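Local coordinates for protein polycyclic ketone monooxygenase (Myceliophthora thermophila, PDB 5MQ6) that uses FAD and NADPH to insert one oxygen atom beside the carbonyl of ketones, polycyclic ones above all, giving esters or lactones, at residues A[73-84]-A[210-221]. Numbering follows the deposited sequence.
Sequences VKDGSRYKFIIL and RELKLQARYVLL. With FAD (flavin-adenine dinucleotide), chain B.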
loop_
_atom_site.group_PDB
_atom_site.type_symbol
_atom_site.label_atom_id
_atom_site.label_comp_id
_atom_site.label_asym_id
_atom_site.label_seq_id
_atom_site.Cartn_x
_atom_site.Cartn_y
_atom_site.Cartn_z
ATOM N N VAL A 73 4.693 8.717 -27.774
ATOM C CA VAL A 73 5.159 9.940 -27.110
ATOM C C VAL A 73 6.563 10.301 -27.623
ATOM O O VAL A 73 7.494 9.461 -27.690
ATOM C CB VAL A 73 5.121 9.818 -25.569
ATOM C CG1 VAL A 73 5.861 10.959 -24.889
ATOM C CG2 VAL A 73 3.692 9.777 -25.109
ATOM N N LYS A 74 6.733 11.577 -27.986
ATOM C CA LYS A 74 8.033 11.997 -28.524
ATOM C C LYS A 74 9.038 12.329 -27.457
ATOM O O LYS A 74 8.680 12.938 -26.420
ATOM C CB LYS A 74 7.883 13.201 -29.426
ATOM C CG LYS A 74 6.942 12.996 -30.572
ATOM C CD LYS A 74 6.722 14.334 -31.208
ATOM C CE LYS A 74 6.283 14.172 -32.615
ATOM N NZ LYS A 74 4.869 14.543 -32.728
ATOM N N ASP A 75 10.278 11.944 -27.711
ATOM C CA ASP A 75 11.403 12.375 -26.899
ATOM C C ASP A 75 11.449 13.914 -26.916
ATOM O O ASP A 75 11.149 14.524 -27.915
ATOM C CB ASP A 75 12.686 11.739 -27.440
ATOM C CG ASP A 75 13.883 11.841 -26.520
ATOM O OD1 ASP A 75 13.751 12.225 -25.347
ATOM O OD2 ASP A 75 15.013 11.499 -27.010
ATOM N N GLY A 76 11.732 14.507 -25.754
ATOM C CA GLY A 76 11.744 15.961 -25.568
ATOM C C GLY A 76 10.461 16.728 -25.398
ATOM O O GLY A 76 10.464 17.927 -25.473
ATOM N N SER A 77 9.375 16.015 -25.267
ATOM C CA SER A 77 8.046 16.523 -24.979
ATOM C C SER A 77 7.942 17.281 -23.632
ATOM O O SER A 77 8.621 16.926 -22.703
ATOM C CB SER A 77 7.073 15.328 -24.962
ATOM O OG SER A 77 6.696 15.067 -26.253
ATOM N N ARG A 78 7.089 18.322 -23.585
ATOM C CA ARG A 78 6.897 19.222 -22.432
ATOM C C ARG A 78 5.435 19.237 -22.060
ATOM O O ARG A 78 4.562 19.300 -22.935
ATOM C CB ARG A 78 7.277 20.666 -22.777
ATOM C CG ARG A 78 8.736 20.806 -23.037
ATOM C CD ARG A 78 9.153 22.255 -23.345
ATOM N NE ARG A 78 10.543 22.297 -22.959
ATOM C CZ ARG A 78 11.264 23.377 -22.858
ATOM N NH1 ARG A 78 10.722 24.570 -23.128
ATOM N NH2 ARG A 78 12.529 23.244 -22.519
ATOM N N TYR A 79 5.149 19.223 -20.765
ATOM C CA TYR A 79 3.794 19.174 -20.286
ATOM C C TYR A 79 3.673 20.154 -19.129
ATOM O O TYR A 79 4.685 20.630 -18.602
ATOM C CB TYR A 79 3.434 17.774 -19.780
ATOM C CG TYR A 79 3.581 16.735 -20.841
ATOM C CD1 TYR A 79 4.782 16.155 -21.056
ATOM C CD2 TYR A 79 2.549 16.448 -21.721
ATOM C CE1 TYR A 79 4.966 15.243 -22.085
ATOM C CE2 TYR A 79 2.724 15.539 -22.786
ATOM C CZ TYR A 79 3.935 14.923 -22.935
ATOM O OH TYR A 79 4.215 14.024 -23.966
ATOM N N LYS A 80 2.454 20.457 -18.710
ATOM C CA LYS A 80 2.314 21.320 -17.519
ATOM C C LYS A 80 2.553 20.438 -16.272
ATOM O O LYS A 80 3.384 20.749 -15.459
ATOM C CB LYS A 80 0.936 21.976 -17.539
ATOM C CG LYS A 80 0.603 22.964 -16.397
ATOM C CD LYS A 80 -0.753 23.588 -16.671
ATOM C CE LYS A 80 -1.026 24.731 -15.644
ATOM N NZ LYS A 80 -2.387 25.245 -15.860
ATOM N N PHE A 81 1.750 19.368 -16.122
ATOM C CA PHE A 81 1.856 18.406 -15.036
ATOM C C PHE A 81 2.284 17.016 -15.594
ATOM O O PHE A 81 1.700 16.491 -16.557
ATOM C CB PHE A 81 0.491 18.205 -14.333
ATOM C CG PHE A 81 -0.035 19.437 -13.699
ATOM C CD1 PHE A 81 0.391 19.826 -12.443
ATOM C CD2 PHE A 81 -0.931 20.269 -14.379
ATOM C CE1 PHE A 81 -0.054 21.008 -11.875
ATOM C CE2 PHE A 81 -1.375 21.474 -13.800
ATOM C CZ PHE A 81 -0.898 21.847 -12.548
ATOM N N ILE A 82 3.280 16.434 -14.961
ATOM C CA ILE A 82 3.500 14.987 -15.054
ATOM C C ILE A 82 3.096 14.341 -13.748
ATOM O O ILE A 82 3.555 14.702 -12.655
ATOM C CB ILE A 82 4.902 14.590 -15.498
ATOM C CG1 ILE A 82 5.081 14.999 -16.996
ATOM C CG2 ILE A 82 5.053 13.046 -15.320
ATOM C CD1 ILE A 82 6.546 14.993 -17.430
ATOM N N ILE A 83 2.219 13.363 -13.899
ATOM C CA ILE A 83 1.809 12.487 -12.801
ATOM C C ILE A 83 2.476 11.107 -12.935
ATOM O O ILE A 83 2.312 10.463 -13.960
ATOM C CB ILE A 83 0.290 12.301 -12.811
ATOM C CG1 ILE A 83 -0.386 13.686 -12.589
ATOM C CG2 ILE A 83 -0.155 11.286 -11.722
ATOM C CD1 ILE A 83 -1.888 13.681 -12.810
ATOM N N LEU A 84 3.181 10.669 -11.896
ATOM C CA LEU A 84 3.793 9.349 -11.914
ATOM C C LEU A 84 2.842 8.442 -11.190
ATOM O O LEU A 84 2.545 8.637 -10.000
ATOM C CB LEU A 84 5.161 9.358 -11.236
ATOM C CG LEU A 84 6.114 8.176 -11.364
ATOM C CD1 LEU A 84 7.541 8.551 -11.000
ATOM C CD2 LEU A 84 5.746 7.106 -10.366
ATOM N N ARG A 210 12.382 2.465 -25.763
ATOM C CA ARG A 210 12.615 3.871 -26.194
ATOM C C ARG A 210 13.060 4.643 -24.951
ATOM O O ARG A 210 12.456 4.507 -23.887
ATOM C CB ARG A 210 11.322 4.426 -26.724
ATOM C CG ARG A 210 10.954 3.758 -28.041
ATOM C CD ARG A 210 9.603 4.156 -28.507
ATOM N NE ARG A 210 9.683 5.508 -29.050
ATOM C CZ ARG A 210 9.030 6.598 -28.645
ATOM N NH1 ARG A 210 8.173 6.571 -27.648
ATOM N NH2 ARG A 210 9.262 7.765 -29.308
ATOM N N GLU A 211 14.172 5.337 -25.027
ATOM C CA GLU A 211 14.609 6.198 -23.996
ATOM C C GLU A 211 13.969 7.543 -24.282
ATOM O O GLU A 211 14.060 8.043 -25.427
ATOM C CB GLU A 211 16.094 6.298 -24.012
ATOM C CG GLU A 211 16.711 4.960 -23.642
ATOM C CD GLU A 211 16.514 4.566 -22.193
ATOM O OE1 GLU A 211 16.667 5.370 -21.283
ATOM O OE2 GLU A 211 16.211 3.420 -21.972
ATOM N N LEU A 212 13.291 8.092 -23.256
ATOM C CA LEU A 212 12.593 9.375 -23.352
ATOM C C LEU A 212 13.021 10.332 -22.255
ATOM O O LEU A 212 13.279 9.881 -21.105
ATOM C CB LEU A 212 11.081 9.223 -23.370
ATOM C CG LEU A 212 10.518 8.290 -24.424
ATOM C CD1 LEU A 212 9.137 7.857 -23.934
ATOM C CD2 LEU A 212 10.359 8.962 -25.755
ATOM N N LYS A 213 13.162 11.614 -22.667
ATOM C CA LYS A 213 13.319 12.725 -21.775
ATOM C C LYS A 213 12.072 13.591 -21.851
ATOM O O LYS A 213 11.726 14.090 -22.929
ATOM C CB LYS A 213 14.522 13.526 -22.108
ATOM C CG LYS A 213 14.760 14.679 -21.122
ATOM C CD LYS A 213 16.106 15.343 -21.340
ATOM C CE LYS A 213 16.057 16.758 -20.892
ATOM N NZ LYS A 213 17.425 17.279 -20.819
ATOM N N LEU A 214 11.389 13.755 -20.714
ATOM C CA LEU A 214 10.115 14.457 -20.707
ATOM C C LEU A 214 10.225 15.561 -19.732
ATOM O O LEU A 214 10.823 15.359 -18.699
ATOM C CB LEU A 214 8.990 13.552 -20.325
ATOM C CG LEU A 214 8.860 12.284 -21.107
ATOM C CD1 LEU A 214 7.857 11.316 -20.531
ATOM C CD2 LEU A 214 8.472 12.598 -22.545
ATOM N N GLN A 215 9.665 16.719 -20.075
ATOM C CA GLN A 215 9.713 17.846 -19.177
ATOM C C GLN A 215 8.377 18.335 -18.685
ATOM O O GLN A 215 7.375 18.174 -19.349
ATOM C CB GLN A 215 10.473 18.988 -19.805
ATOM C CG GLN A 215 11.956 18.654 -20.043
ATOM C CD GLN A 215 12.711 19.844 -20.558
ATOM O OE1 GLN A 215 12.444 20.368 -21.642
ATOM N NE2 GLN A 215 13.634 20.315 -19.751
ATOM N N ALA A 216 8.365 18.903 -17.494
ATOM C CA ALA A 216 7.120 19.426 -16.918
ATOM C C ALA A 216 7.360 20.568 -15.984
ATOM O O ALA A 216 8.387 20.594 -15.339
ATOM C CB ALA A 216 6.379 18.318 -16.162
ATOM N N ARG A 217 6.348 21.394 -15.760
ATOM C CA ARG A 217 6.460 22.487 -14.745
ATOM C C ARG A 217 6.325 21.916 -13.347
ATOM O O ARG A 217 6.990 22.332 -12.463
ATOM C CB ARG A 217 5.316 23.515 -14.979
ATOM C CG ARG A 217 5.466 24.208 -16.335
ATOM C CD ARG A 217 4.304 25.184 -16.431
ATOM N NE ARG A 217 4.312 25.938 -17.617
ATOM C CZ ARG A 217 3.391 26.800 -17.987
ATOM N NH1 ARG A 217 2.382 27.099 -17.196
ATOM N NH2 ARG A 217 3.563 27.430 -19.138
ATOM N N TYR A 218 5.434 20.948 -13.177
ATOM C CA TYR A 218 5.179 20.282 -11.943
ATOM C C TYR A 218 5.278 18.767 -12.089
ATOM O O TYR A 218 4.787 18.197 -13.143
ATOM C CB TYR A 218 3.743 20.578 -11.565
ATOM C CG TYR A 218 3.404 21.941 -11.059
ATOM C CD1 TYR A 218 3.554 22.290 -9.702
ATOM C CD2 TYR A 218 2.843 22.907 -11.908
ATOM C CE1 TYR A 218 3.136 23.524 -9.203
ATOM C CE2 TYR A 218 2.458 24.130 -11.408
ATOM C CZ TYR A 218 2.583 24.432 -10.092
ATOM O OH TYR A 218 2.167 25.709 -9.725
ATOM N N VAL A 219 5.804 18.127 -11.050
ATOM C CA VAL A 219 5.770 16.664 -10.993
ATOM C C VAL A 219 5.008 16.250 -9.756
ATOM O O VAL A 219 5.316 16.646 -8.702
ATOM C CB VAL A 219 7.169 16.039 -10.983
ATOM C CG1 VAL A 219 7.145 14.509 -10.709
ATOM C CG2 VAL A 219 7.910 16.363 -12.269
ATOM N N LEU A 220 3.990 15.438 -9.930
ATOM C CA LEU A 220 3.153 14.926 -8.839
ATOM C C LEU A 220 3.387 13.383 -8.721
ATOM O O LEU A 220 3.030 12.627 -9.628
ATOM C CB LEU A 220 1.734 15.195 -9.250
ATOM C CG LEU A 220 1.159 16.594 -9.184
ATOM C CD1 LEU A 220 2.005 17.727 -8.855
ATOM C CD2 LEU A 220 -0.072 16.821 -9.973
ATOM N N LEU A 221 3.931 12.917 -7.620
ATOM C CA LEU A 221 4.159 11.476 -7.476
ATOM C C LEU A 221 2.951 10.813 -6.818
ATOM O O LEU A 221 2.549 11.185 -5.719
ATOM C CB LEU A 221 5.379 11.205 -6.652
ATOM C CG LEU A 221 6.655 11.849 -7.118
ATOM C CD1 LEU A 221 7.702 11.448 -6.113
ATOM C CD2 LEU A 221 7.154 11.595 -8.523
HETATM P PA FAD B . -0.609 2.117 -7.023
HETATM O O1A FAD B . 0.487 1.259 -6.483
HETATM O O2A FAD B . -2.018 1.576 -7.183
HETATM O O5B FAD B . -0.146 2.660 -8.461
HETATM C C5B FAD B . 1.121 3.203 -8.623
HETATM C C4B FAD B . 1.637 2.815 -9.993
HETATM O O4B FAD B . 2.842 3.573 -10.209
HETATM C C3B FAD B . 2.003 1.345 -10.180
HETATM O O3B FAD B . 1.514 0.884 -11.413
HETATM C C2B FAD B . 3.506 1.347 -10.184
HETATM O O2B FAD B . 4.050 0.298 -10.948
HETATM C C1B FAD B . 3.796 2.712 -10.771
HETATM N N9A FAD B . 5.133 3.174 -10.490
HETATM C C8A FAD B . 5.727 3.253 -9.264
HETATM N N7A FAD B . 6.971 3.689 -9.438
HETATM C C5A FAD B . 7.221 3.881 -10.744
HETATM C C6A FAD B . 8.371 4.372 -11.524
HETATM N N6A FAD B . 9.544 4.711 -11.030
HETATM N N1A FAD B . 8.131 4.477 -12.805
HETATM C C2A FAD B . 6.961 4.119 -13.385
HETATM N N3A FAD B . 5.881 3.666 -12.791
HETATM C C4A FAD B . 6.000 3.515 -11.435
HETATM N N1 FAD B . -5.575 -0.603 0.145
HETATM C C2 FAD B . -6.787 -0.303 0.718
HETATM O O2 FAD B . -6.964 0.774 1.273
HETATM N N3 FAD B . -7.796 -1.184 0.680
HETATM C C4 FAD B . -7.627 -2.375 0.083
HETATM O O4 FAD B . -8.587 -3.133 0.074
HETATM C C4X FAD B . -6.370 -2.796 -0.560
HETATM N N5 FAD B . -6.150 -4.013 -1.160
HETATM C C5X FAD B . -4.933 -4.252 -1.708
HETATM C C6 FAD B . -4.654 -5.554 -2.351
HETATM C C7 FAD B . -3.299 -5.718 -2.912
HETATM C C7M FAD B . -2.904 -7.005 -3.599
HETATM C C8 FAD B . -2.252 -4.659 -2.823
HETATM C C8M FAD B . -0.848 -4.814 -3.406
HETATM C C9 FAD B . -2.546 -3.460 -2.204
HETATM C C9A FAD B . -3.835 -3.223 -1.649
HETATM N N10 FAD B . -4.066 -1.992 -1.010
HETATM C C10 FAD B . -5.340 -1.757 -0.484
HETATM C "C1'" FAD B . -3.061 -0.906 -0.977
HETATM C "C2'" FAD B . -3.127 -0.216 -2.403
HETATM O "O2'" FAD B . -1.803 -0.154 -2.951
HETATM C "C3'" FAD B . -3.810 1.195 -2.417
HETATM O "O3'" FAD B . -5.151 1.070 -1.936
HETATM C "C4'" FAD B . -3.995 1.883 -3.790
HETATM O "O4'" FAD B . -4.427 0.981 -4.903
HETATM C "C5'" FAD B . -2.709 2.646 -4.171
HETATM O "O5'" FAD B . -3.068 3.586 -5.231
HETATM P P FAD B . -1.792 4.411 -5.793
HETATM O O1P FAD B . -2.266 4.956 -7.190
HETATM O O2P FAD B . -1.327 5.315 -4.643
HETATM O O3P FAD B . -0.580 3.307 -5.945
HETATM O O HOH W 1 16.341 8.911 -26.578
#
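F81 lies alongside Y218, its CE1 3.5 Å from Y218 CD2. The planes are 17° apart but offset, and little of one ring lies over the other. L220 CD2 packs against F81 CD1 on the same face of the sheet. On the other face, with CG1 anti to the carbonyl carbon (chi1 -69°), I82 brings CD1 to A216 CB at 3.6 Å. Strands 81-84 and 218-221 run parallel; I82 N bonds Y218 O and I82 O takes L220 N, each at 2.9 Å. Both segments turn a corner, at K80 and at R217. Before it, Q215 OE1 accepts from NE and NH2 of R78, both from one face of the amide. Farther back, D75 OD1 accepts a hydrogen bond from K213 N at 2.8 Å, on the anti side of the carboxylate and 31° out of its plane. A water joins D75 OD2 to E211 O. R210, bent at chi3, grips V73 O end-on with NH1 and NH2, at 3.0 and 2.9 Å, the oxygen in the guanidinium plane. A methionine here would probably leave V73 O without either guanidinium donor and E201 without its salt-bridge partner. L84 CD2 meets the FAD adenine at C5A, 3.6 Å away, at the end of the first strand of a Rossmann-type FAD fold. Strand 109-112 pairs with 78-84 and strand 194-201 with 210-216, while helix 88-99 covers F81, I83 and L220.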